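Local atomic coordinates of peptidase S9 prolyl oligopeptidase catalytic domain-containing protein (Pyrococcus horikoshii, PDB entry 4HXF), a protein that acts as an acylaminoacyl peptidase, a serine protease that assembles into a self-compartmentalizing hexamer and selects its substrates through multimerization. Residues 72-76 against 106-111; 412-416 against 436-441; 483-489 against 537-543. One frame throughout, in Å; residues are numbered along the deposited sequence.

All three contacts are largely buried, but they lie in two parts of the chain. Interaction 1 is in the beta-propeller. Interactions 2 and 3 are in the alpha/beta-hydrolase part, on the opposite side of the chain's centre, and both reach the same mixed sheet. Their centres are about 19 Å apart. Interaction 1 joins two separate sheets by side-chain packing, nearly all of it apolar, with no hydrogen bond between them. Interaction 2 joins the end of strand 409-413 to the start of helix 436-451, with a buried salt bridge, a water and some apolar packing. Interaction 3 lies within the sheet, where neighbouring parallel strands pair by backbone hydrogen bonds.

Interaction 1 (72-76 against 106-111); sequences KIAFM and IRSIEW
Ala74 sets its methyl against the indole of Trp111. Ala74 CB is 3.8 Å from Trp111 CZ2 and 3.9 Å from Trp111 NE1, and it approaches the ring obliquely. The indole CG lies anti to the carbonyl carbon (chi1 -71°), and the ring reaches across to Ala74. Its NE1 is bonded to the carbonyl oxygen of Arg65. Lys72 also approaches this ring obliquely, with Lys72 CE 4.3 Å from Trp111 CH2, and its NZ goes on to the backbone oxygen of Ser115. The strands run antiparallel at 172°, with axes 8.5 Å apart, and no hydrogen bond joins them. This is face-to-face packing of successive blades in a seven-bladed beta-propeller: 72-77 is the second strand of one blade and 106-111 is the first strand of the next. Toward the other end, Ile109 projects CD1 between Ala74 and Met76. Met76 passes Ile109 at a slant, with Met76 CG 3.9 Å from Ile109 CD1. The methionine chain then bends, and Met76 SD comes 4.4 Å from Ile106 CG2. Met63 and Ile87, from the strands flanking 72-77, also touch both Met76 and Ile109.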
loop_
_atom_site.group_PDB
_atom_site.type_symbol
_atom_site.label_atom_id
_atom_site.label_comp_id
_atom_site.label_asym_id
_atom_site.label_seq_id
_atom_site.Cartn_x
_atom_site.Cartn_y
_atom_site.Cartn_z
ATOM N N LYS A 72 31.153 7.627 24.653
ATOM C CA LYS A 72 30.152 7.481 23.612
ATOM C C LYS A 72 30.620 6.561 22.508
ATOM O O LYS A 72 31.801 6.335 22.353
ATOM C CB LYS A 72 29.915 8.834 22.977
ATOM C CG LYS A 72 29.358 9.820 23.953
ATOM C CD LYS A 72 29.257 11.172 23.272
ATOM C CE LYS A 72 30.595 11.882 23.180
ATOM N NZ LYS A 72 30.318 13.377 23.003
ATOM N N ILE A 73 29.687 6.046 21.783
ATOM C CA ILE A 73 29.944 5.265 20.589
ATOM C C ILE A 73 29.080 5.796 19.458
ATOM O O ILE A 73 27.826 5.979 19.596
ATOM C CB ILE A 73 29.752 3.764 20.838
ATOM C CG1 ILE A 73 30.097 2.932 19.658
ATOM C CG2 ILE A 73 28.338 3.463 21.349
ATOM C CD1 ILE A 73 30.282 1.438 20.131
ATOM N N ALA A 74 29.756 6.068 18.322
ATOM C CA ALA A 74 29.085 6.373 17.081
ATOM C C ALA A 74 28.940 5.075 16.304
ATOM O O ALA A 74 29.760 4.170 16.419
ATOM C CB ALA A 74 29.829 7.416 16.256
ATOM N N PHE A 75 27.902 5.030 15.511
ATOM C CA PHE A 75 27.652 3.923 14.621
ATOM C C PHE A 75 26.783 4.233 13.505
ATOM O O PHE A 75 26.145 5.292 13.526
ATOM C CB PHE A 75 27.089 2.713 15.432
ATOM C CG PHE A 75 25.746 2.933 16.087
ATOM C CD1 PHE A 75 25.653 3.486 17.345
ATOM C CD2 PHE A 75 24.556 2.612 15.433
ATOM C CE1 PHE A 75 24.402 3.687 17.939
ATOM C CE2 PHE A 75 23.345 2.835 16.009
ATOM C CZ PHE A 75 23.241 3.347 17.267
ATOM N N MET A 76 26.712 3.332 12.507
ATOM C CA MET A 76 25.840 3.468 11.373
ATOM C C MET A 76 24.727 2.446 11.358
ATOM O O MET A 76 24.960 1.256 11.724
ATOM C CB MET A 76 26.678 3.329 10.072
ATOM C CG MET A 76 27.859 4.286 10.011
ATOM S SD MET A 76 27.506 5.657 8.916
ATOM C CE MET A 76 26.662 4.980 7.512
ATOM N N ILE A 106 28.142 7.544 2.557
ATOM C CA ILE A 106 29.224 7.696 3.499
ATOM C C ILE A 106 29.928 6.416 3.589
ATOM O O ILE A 106 29.253 5.398 3.691
ATOM C CB ILE A 106 28.674 8.084 4.917
ATOM C CG1 ILE A 106 28.103 9.492 4.818
ATOM C CG2 ILE A 106 29.781 7.969 5.967
ATOM C CD1 ILE A 106 29.068 10.547 4.242
ATOM N N ARG A 107 31.241 6.426 3.466
ATOM C CA ARG A 107 32.097 5.252 3.485
ATOM C C ARG A 107 32.856 5.079 4.812
ATOM O O ARG A 107 33.361 3.993 5.135
ATOM C CB ARG A 107 33.086 5.236 2.335
ATOM C CG ARG A 107 32.443 5.118 0.936
ATOM C CD ARG A 107 33.430 4.845 -0.194
ATOM N NE ARG A 107 32.696 4.643 -1.473
ATOM C CZ ARG A 107 32.983 5.234 -2.668
ATOM N NH1 ARG A 107 33.960 6.110 -2.740
ATOM N NH2 ARG A 107 32.269 4.929 -3.786
ATOM N N SER A 108 33.109 6.178 5.532
ATOM C CA SER A 108 33.964 6.094 6.746
ATOM C C SER A 108 33.503 7.144 7.735
ATOM O O SER A 108 33.134 8.223 7.325
ATOM C CB SER A 108 35.473 6.264 6.576
ATOM O OG SER A 108 35.944 7.517 5.998
ATOM N N ILE A 109 33.675 6.821 9.022
ATOM C CA ILE A 109 33.481 7.770 10.130
ATOM C C ILE A 109 34.604 7.616 11.132
ATOM O O ILE A 109 34.974 6.502 11.436
ATOM C CB ILE A 109 32.098 7.722 10.884
ATOM C CG1 ILE A 109 31.692 6.271 11.232
ATOM C CG2 ILE A 109 30.996 8.345 9.959
ATOM C CD1 ILE A 109 30.482 6.241 12.183
ATOM N N GLU A 110 35.134 8.714 11.625
ATOM C CA GLU A 110 36.226 8.716 12.615
ATOM C C GLU A 110 36.078 9.864 13.591
ATOM O O GLU A 110 35.919 11.056 13.157
ATOM C CB GLU A 110 37.621 8.894 11.880
ATOM C CG GLU A 110 38.839 8.943 12.712
ATOM C CD GLU A 110 40.206 9.448 12.046
ATOM O OE1 GLU A 110 40.276 9.891 10.968
ATOM O OE2 GLU A 110 41.188 9.452 12.778
ATOM N N TRP A 111 36.235 9.578 14.897
ATOM C CA TRP A 111 36.248 10.698 15.871
ATOM C C TRP A 111 37.455 11.528 15.831
ATOM O O TRP A 111 38.606 11.009 15.765
ATOM C CB TRP A 111 36.160 10.135 17.276
ATOM C CG TRP A 111 34.844 9.556 17.641
ATOM C CD1 TRP A 111 34.502 8.235 17.721
ATOM C CD2 TRP A 111 33.660 10.309 18.062
ATOM N NE1 TRP A 111 33.189 8.097 18.162
ATOM C CE2 TRP A 111 32.661 9.327 18.433
ATOM C CE3 TRP A 111 33.358 11.645 18.166
ATOM C CZ2 TRP A 111 31.380 9.680 18.844
ATOM C CZ3 TRP A 111 32.078 12.001 18.619
ATOM C CH2 TRP A 111 31.117 11.076 18.982
#

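Interaction 2 (412-416 against 436-441); sequences YVNPR and EDFQDI
Arg416 grips the carboxylate of Asp440 side-on in a buried salt bridge. Arg416 NE donates to Asp440 OD2 at 2.9 Å, almost straight and in the guanidinium plane. Arg416 NH2 donates to Asp440 OD1 at 2.8 Å, from a more tilted position. Both oxygens use their syn lone pairs, and the two flat groups are nearly coplanar, 28° apart. A bend at chi3 (68°) brings the arginine head round to the carboxylate. The backbone joins in as well. Arg416 N donates to Asp440 OD2 at 3.0 Å from the anti side, so this one oxygen takes two N-H groups of the same residue. Asp440 OD1 has a further partner in Ser358, and Arg416 NH1 pairs with Asp360.

One water also links the segments, donating to Arg416 O at 2.7 Å and to Asp437 OD2 at 2.8 Å. Asp437 OD2 also bonds Tyr467, a residue of the inhibitor pocket.

Van der Waals contacts fill in between. Glu436 CB covers one face of the guanidinium and is 3.5 Å from Arg416 CD. Pro415 CB packs 3.8 Å from Asp440 CB. Val413 CG2 meets Ile441 CG1 at 3.9 Å.

The contact joins the start of helix 436-451 to the chain just leaving strand 409-413. A strand of the central sheet leading on to a helix packed against it belongs to the alpha/beta-hydrolase fold. Leu361 and Leu363 of strand 361-368 pack on Arg416 and Asp440. Met471 of helix 467-478 touches Asp437 and Ile441.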
loop_
_atom_site.group_PDB
_atom_site.type_symbol
_atom_site.label_atom_id
_atom_site.label_comp_id
_atom_site.label_asym_id
_atom_site.label_seq_id
_atom_site.Cartn_x
_atom_site.Cartn_y
_atom_site.Cartn_z
ATOM N N TYR A 412 46.907 -27.296 -2.346
ATOM C CA TYR A 412 47.070 -25.877 -2.695
ATOM C C TYR A 412 48.495 -25.359 -2.290
ATOM O O TYR A 412 49.087 -25.848 -1.305
ATOM C CB TYR A 412 45.995 -25.044 -2.021
ATOM C CG TYR A 412 45.858 -25.070 -0.494
ATOM C CD1 TYR A 412 45.046 -25.979 0.161
ATOM C CD2 TYR A 412 46.562 -24.198 0.279
ATOM C CE1 TYR A 412 44.983 -25.962 1.524
ATOM C CE2 TYR A 412 46.419 -24.164 1.693
ATOM C CZ TYR A 412 45.580 -25.068 2.259
ATOM O OH TYR A 412 45.508 -24.985 3.648
ATOM N N VAL A 413 49.048 -24.469 -3.127
ATOM C CA VAL A 413 50.412 -23.986 -2.860
ATOM C C VAL A 413 50.450 -22.483 -2.976
ATOM O O VAL A 413 49.532 -21.843 -3.491
ATOM C CB VAL A 413 51.465 -24.631 -3.848
ATOM C CG1 VAL A 413 51.227 -26.202 -3.867
ATOM C CG2 VAL A 413 51.386 -23.999 -5.327
ATOM N N ASN A 414 51.617 -21.921 -2.569
ATOM C CA ASN A 414 51.888 -20.496 -2.844
ATOM C C ASN A 414 52.971 -20.406 -3.937
ATOM O O ASN A 414 54.190 -20.484 -3.649
ATOM C CB ASN A 414 52.332 -19.792 -1.566
ATOM C CG ASN A 414 51.173 -19.394 -0.670
ATOM O OD1 ASN A 414 50.087 -19.072 -1.181
ATOM N ND2 ASN A 414 51.389 -19.342 0.688
ATOM N N PRO A 415 52.559 -20.274 -5.197
ATOM C CA PRO A 415 53.599 -20.234 -6.261
ATOM C C PRO A 415 54.301 -18.893 -6.206
ATOM O O PRO A 415 53.817 -17.929 -5.532
ATOM C CB PRO A 415 52.782 -20.319 -7.550
ATOM C CG PRO A 415 51.442 -19.882 -7.160
ATOM C CD PRO A 415 51.166 -20.218 -5.706
ATOM N N ARG A 416 55.414 -18.749 -6.903
ATOM C CA ARG A 416 55.979 -17.421 -7.065
ATOM C C ARG A 416 54.960 -16.460 -7.663
ATOM O O ARG A 416 54.030 -16.801 -8.394
ATOM C CB ARG A 416 57.258 -17.502 -7.948
ATOM C CG ARG A 416 56.985 -17.687 -9.488
ATOM C CD ARG A 416 58.266 -18.153 -10.179
ATOM N NE ARG A 416 58.578 -19.511 -9.748
ATOM C CZ ARG A 416 59.757 -20.061 -9.730
ATOM N NH1 ARG A 416 60.836 -19.422 -10.209
ATOM N NH2 ARG A 416 59.908 -21.274 -9.285
ATOM N N GLU A 436 56.439 -19.801 -15.066
ATOM C CA GLU A 436 57.005 -20.505 -13.874
ATOM C C GLU A 436 55.959 -20.729 -12.775
ATOM O O GLU A 436 55.992 -21.747 -12.074
ATOM C CB GLU A 436 58.205 -19.757 -13.317
ATOM C CG GLU A 436 59.457 -19.739 -14.160
ATOM C CD GLU A 436 59.366 -18.755 -15.325
ATOM O OE1 GLU A 436 58.645 -17.716 -15.337
ATOM O OE2 GLU A 436 60.055 -19.015 -16.314
ATOM N N ASP A 437 55.016 -19.801 -12.553
ATOM C CA ASP A 437 54.019 -20.009 -11.512
ATOM C C ASP A 437 53.168 -21.245 -11.725
ATOM O O ASP A 437 52.862 -21.993 -10.798
ATOM C CB ASP A 437 53.205 -18.764 -11.146
ATOM C CG ASP A 437 52.257 -18.227 -12.276
ATOM O OD1 ASP A 437 52.394 -18.626 -13.441
ATOM O OD2 ASP A 437 51.427 -17.353 -11.947
ATOM N N PHE A 438 52.761 -21.494 -12.971
ATOM C CA PHE A 438 52.065 -22.692 -13.302
ATOM C C PHE A 438 52.899 -23.933 -13.103
ATOM O O PHE A 438 52.434 -24.909 -12.576
ATOM C CB PHE A 438 51.582 -22.625 -14.747
ATOM C CG PHE A 438 50.821 -23.882 -15.212
ATOM C CD1 PHE A 438 49.738 -24.354 -14.478
ATOM C CD2 PHE A 438 51.177 -24.523 -16.356
ATOM C CE1 PHE A 438 49.030 -25.515 -14.900
ATOM C CE2 PHE A 438 50.510 -25.645 -16.785
ATOM C CZ PHE A 438 49.451 -26.133 -16.063
ATOM N N GLN A 439 54.175 -23.837 -13.423
ATOM C CA GLN A 439 55.115 -24.914 -13.125
ATOM C C GLN A 439 55.185 -25.192 -11.672
ATOM O O GLN A 439 55.319 -26.374 -11.259
ATOM C CB GLN A 439 56.516 -24.612 -13.732
ATOM C CG GLN A 439 56.474 -24.550 -15.292
ATOM C CD GLN A 439 55.933 -25.831 -15.980
ATOM O OE1 GLN A 439 56.340 -26.940 -15.639
ATOM N NE2 GLN A 439 54.985 -25.669 -16.933
ATOM N N ASP A 440 55.173 -24.143 -10.836
ATOM C CA ASP A 440 55.214 -24.334 -9.367
ATOM C C ASP A 440 54.007 -25.146 -8.897
ATOM O O ASP A 440 54.129 -26.043 -8.053
ATOM C CB ASP A 440 55.215 -22.999 -8.612
ATOM C CG ASP A 440 56.499 -22.153 -8.816
ATOM O OD1 ASP A 440 57.542 -22.685 -9.184
ATOM O OD2 ASP A 440 56.335 -20.935 -8.664
ATOM N N ILE A 441 52.837 -24.868 -9.452
ATOM C CA ILE A 441 51.591 -25.578 -9.111
ATOM C C ILE A 441 51.724 -27.076 -9.525
ATOM O O ILE A 441 51.564 -27.959 -8.687
ATOM C CB ILE A 441 50.372 -24.895 -9.732
ATOM C CG1 ILE A 441 50.166 -23.538 -9.028
ATOM C CG2 ILE A 441 49.144 -25.820 -9.560
ATOM C CD1 ILE A 441 49.193 -22.649 -9.865
HETATM O O HOH W 1 51.585 -16.340 -9.356
#

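Interaction 3 (483-489 against 537-543); sequences KAGISEN and PLLLIHS
Glu488 runs alongside Ile541, the two side chains leaving the same face of the sheet. Glu488 CB is 3.9 Å from Ile541 O. Glu488 CG stands beside the backbone N (chi1 -42°) and comes 3.9 Å from Ile541 CB. The chain then runs on extended, with Glu488 CD 3.8 Å from Ile541 CD1. At the tip, Glu488 OE1 is 3.8 Å from Ile541 CG2 and forms a salt bridge with Arg592. Five backbone hydrogen bonds join 485-489 to 537-541 in parallel register. Ile486 and Leu539 share the face of Glu488, which helix 586-605 covers. Ser487, Leu538 and Leu540 are on the other face, where helix 552-563 packs against the leucines.

Past the last pair, Asn489 ND2 sits 4.0 Å above the centre of the His542 ring. Asn489 ND2 donates to Ser543 OG at 3.0 Å, in the amide plane, and also bonds Asp546. Ser543 OG also bonds the backbone oxygen of Gly576. Asp546 is probably the acid of a Ser466-His578-Asp546 triad, and Asn489 also touches His578. Adjacent parallel strands that end beside the loops that carry the probable triad are characteristic of the alpha/beta-hydrolase fold.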
loop_
_atom_site.group_PDB
_atom_site.type_symbol
_atom_site.label_atom_id
_atom_site.label_comp_id
_atom_site.label_asym_id
_atom_site.label_seq_id
_atom_site.Cartn_x
_atom_site.Cartn_y
_atom_site.Cartn_z
ATOM N N LYS A 483 40.989 -33.523 -14.826
ATOM C CA LYS A 483 39.784 -34.221 -15.326
ATOM C C LYS A 483 38.544 -33.284 -15.376
ATOM O O LYS A 483 37.550 -33.612 -15.985
ATOM C CB LYS A 483 39.518 -35.404 -14.471
ATOM C CG LYS A 483 40.583 -36.496 -14.673
ATOM C CD LYS A 483 40.779 -36.913 -16.137
ATOM C CE LYS A 483 41.641 -38.191 -16.215
ATOM N NZ LYS A 483 43.032 -37.882 -15.711
ATOM N N ALA A 484 38.610 -32.179 -14.658
ATOM C CA ALA A 484 37.541 -31.181 -14.492
ATOM C C ALA A 484 38.112 -29.912 -13.983
ATOM O O ALA A 484 39.063 -29.917 -13.227
ATOM C CB ALA A 484 36.495 -31.705 -13.484
ATOM N N GLY A 485 37.455 -28.816 -14.290
ATOM C CA GLY A 485 37.778 -27.510 -13.808
ATOM C C GLY A 485 36.587 -26.682 -13.418
ATOM O O GLY A 485 35.479 -26.843 -14.027
ATOM N N ILE A 486 36.753 -25.831 -12.412
ATOM C CA ILE A 486 35.770 -24.775 -12.064
ATOM C C ILE A 486 36.515 -23.490 -12.052
ATOM O O ILE A 486 37.348 -23.247 -11.150
ATOM C CB ILE A 486 34.986 -25.034 -10.756
ATOM C CG1 ILE A 486 34.271 -26.419 -10.793
ATOM C CG2 ILE A 486 34.018 -23.846 -10.542
ATOM C CD1 ILE A 486 33.363 -26.637 -9.575
ATOM N N SER A 487 36.254 -22.640 -13.040
ATOM C CA SER A 487 36.952 -21.336 -13.149
ATOM C C SER A 487 35.971 -20.226 -12.837
ATOM O O SER A 487 34.922 -20.129 -13.469
ATOM C CB SER A 487 37.433 -21.184 -14.583
ATOM O OG SER A 487 37.805 -19.841 -14.919
ATOM N N GLU A 488 36.312 -19.352 -11.919
ATOM C CA GLU A 488 35.351 -18.320 -11.439
ATOM C C GLU A 488 35.957 -16.942 -11.565
ATOM O O GLU A 488 37.099 -16.685 -11.215
ATOM C CB GLU A 488 34.983 -18.543 -9.995
ATOM C CG GLU A 488 34.747 -19.963 -9.613
ATOM C CD GLU A 488 34.080 -20.082 -8.272
ATOM O OE1 GLU A 488 33.214 -19.197 -7.998
ATOM O OE2 GLU A 488 34.489 -21.006 -7.476
ATOM N N ASN A 489 35.183 -16.033 -12.172
ATOM C CA ASN A 489 35.506 -14.629 -12.177
ATOM C C ASN A 489 36.978 -14.418 -12.601
ATOM O O ASN A 489 37.727 -13.651 -11.996
ATOM C CB ASN A 489 35.203 -13.969 -10.833
ATOM C CG ASN A 489 33.742 -13.986 -10.501
ATOM O OD1 ASN A 489 33.203 -15.072 -10.090
ATOM N ND2 ASN A 489 33.068 -12.837 -10.681
ATOM N N PRO A 537 35.911 -31.345 -18.881
ATOM C CA PRO A 537 34.731 -30.489 -18.636
ATOM C C PRO A 537 35.015 -29.317 -17.706
ATOM O O PRO A 537 35.758 -29.471 -16.695
ATOM C CB PRO A 537 33.698 -31.420 -17.999
ATOM C CG PRO A 537 34.486 -32.637 -17.663
ATOM C CD PRO A 537 35.691 -32.733 -18.486
ATOM N N LEU A 538 34.447 -28.192 -18.060
ATOM C CA LEU A 538 34.711 -26.932 -17.364
ATOM C C LEU A 538 33.385 -26.226 -17.024
ATOM O O LEU A 538 32.494 -26.108 -17.817
ATOM C CB LEU A 538 35.544 -26.028 -18.266
ATOM C CG LEU A 538 35.759 -24.600 -17.747
ATOM C CD1 LEU A 538 36.626 -24.534 -16.446
ATOM C CD2 LEU A 538 36.437 -23.800 -18.908
ATOM N N LEU A 539 33.284 -25.776 -15.797
ATOM C CA LEU A 539 32.217 -24.878 -15.318
ATOM C C LEU A 539 32.831 -23.553 -15.122
ATOM O O LEU A 539 33.830 -23.383 -14.350
ATOM C CB LEU A 539 31.615 -25.359 -13.984
ATOM C CG LEU A 539 30.579 -24.418 -13.393
ATOM C CD1 LEU A 539 29.325 -24.165 -14.272
ATOM C CD2 LEU A 539 30.238 -24.999 -11.991
ATOM N N LEU A 540 32.272 -22.578 -15.814
ATOM C CA LEU A 540 32.614 -21.157 -15.648
ATOM C C LEU A 540 31.561 -20.494 -14.783
ATOM O O LEU A 540 30.331 -20.701 -14.951
ATOM C CB LEU A 540 32.714 -20.438 -17.025
ATOM C CG LEU A 540 33.952 -20.820 -17.811
ATOM C CD1 LEU A 540 33.684 -20.611 -19.350
ATOM C CD2 LEU A 540 35.201 -20.021 -17.276
ATOM N N ILE A 541 32.020 -19.753 -13.735
ATOM C CA ILE A 541 31.120 -19.005 -12.876
ATOM C C ILE A 541 31.518 -17.572 -13.006
ATOM O O ILE A 541 32.727 -17.236 -12.896
ATOM C CB ILE A 541 31.272 -19.468 -11.402
ATOM C CG1 ILE A 541 30.791 -20.891 -11.236
ATOM C CG2 ILE A 541 30.432 -18.528 -10.495
ATOM C CD1 ILE A 541 30.970 -21.603 -9.897
ATOM N N HIS A 542 30.531 -16.687 -13.145
ATOM C CA HIS A 542 30.776 -15.259 -13.212
ATOM C C HIS A 542 29.630 -14.523 -12.568
ATOM O O HIS A 542 28.638 -15.112 -12.186
ATOM C CB HIS A 542 30.953 -14.770 -14.633
ATOM C CG HIS A 542 31.997 -13.677 -14.737
ATOM N ND1 HIS A 542 33.339 -13.961 -15.004
ATOM C CD2 HIS A 542 31.909 -12.281 -14.534
ATOM C CE1 HIS A 542 34.012 -12.791 -15.007
ATOM N NE2 HIS A 542 33.199 -11.794 -14.655
ATOM N N SER A 543 29.855 -13.242 -12.207
ATOM C CA SER A 543 28.814 -12.434 -11.656
ATOM C C SER A 543 28.757 -11.122 -12.352
ATOM O O SER A 543 29.777 -10.593 -12.816
ATOM C CB SER A 543 29.098 -12.205 -10.180
ATOM O OG SER A 543 30.373 -11.664 -9.956
#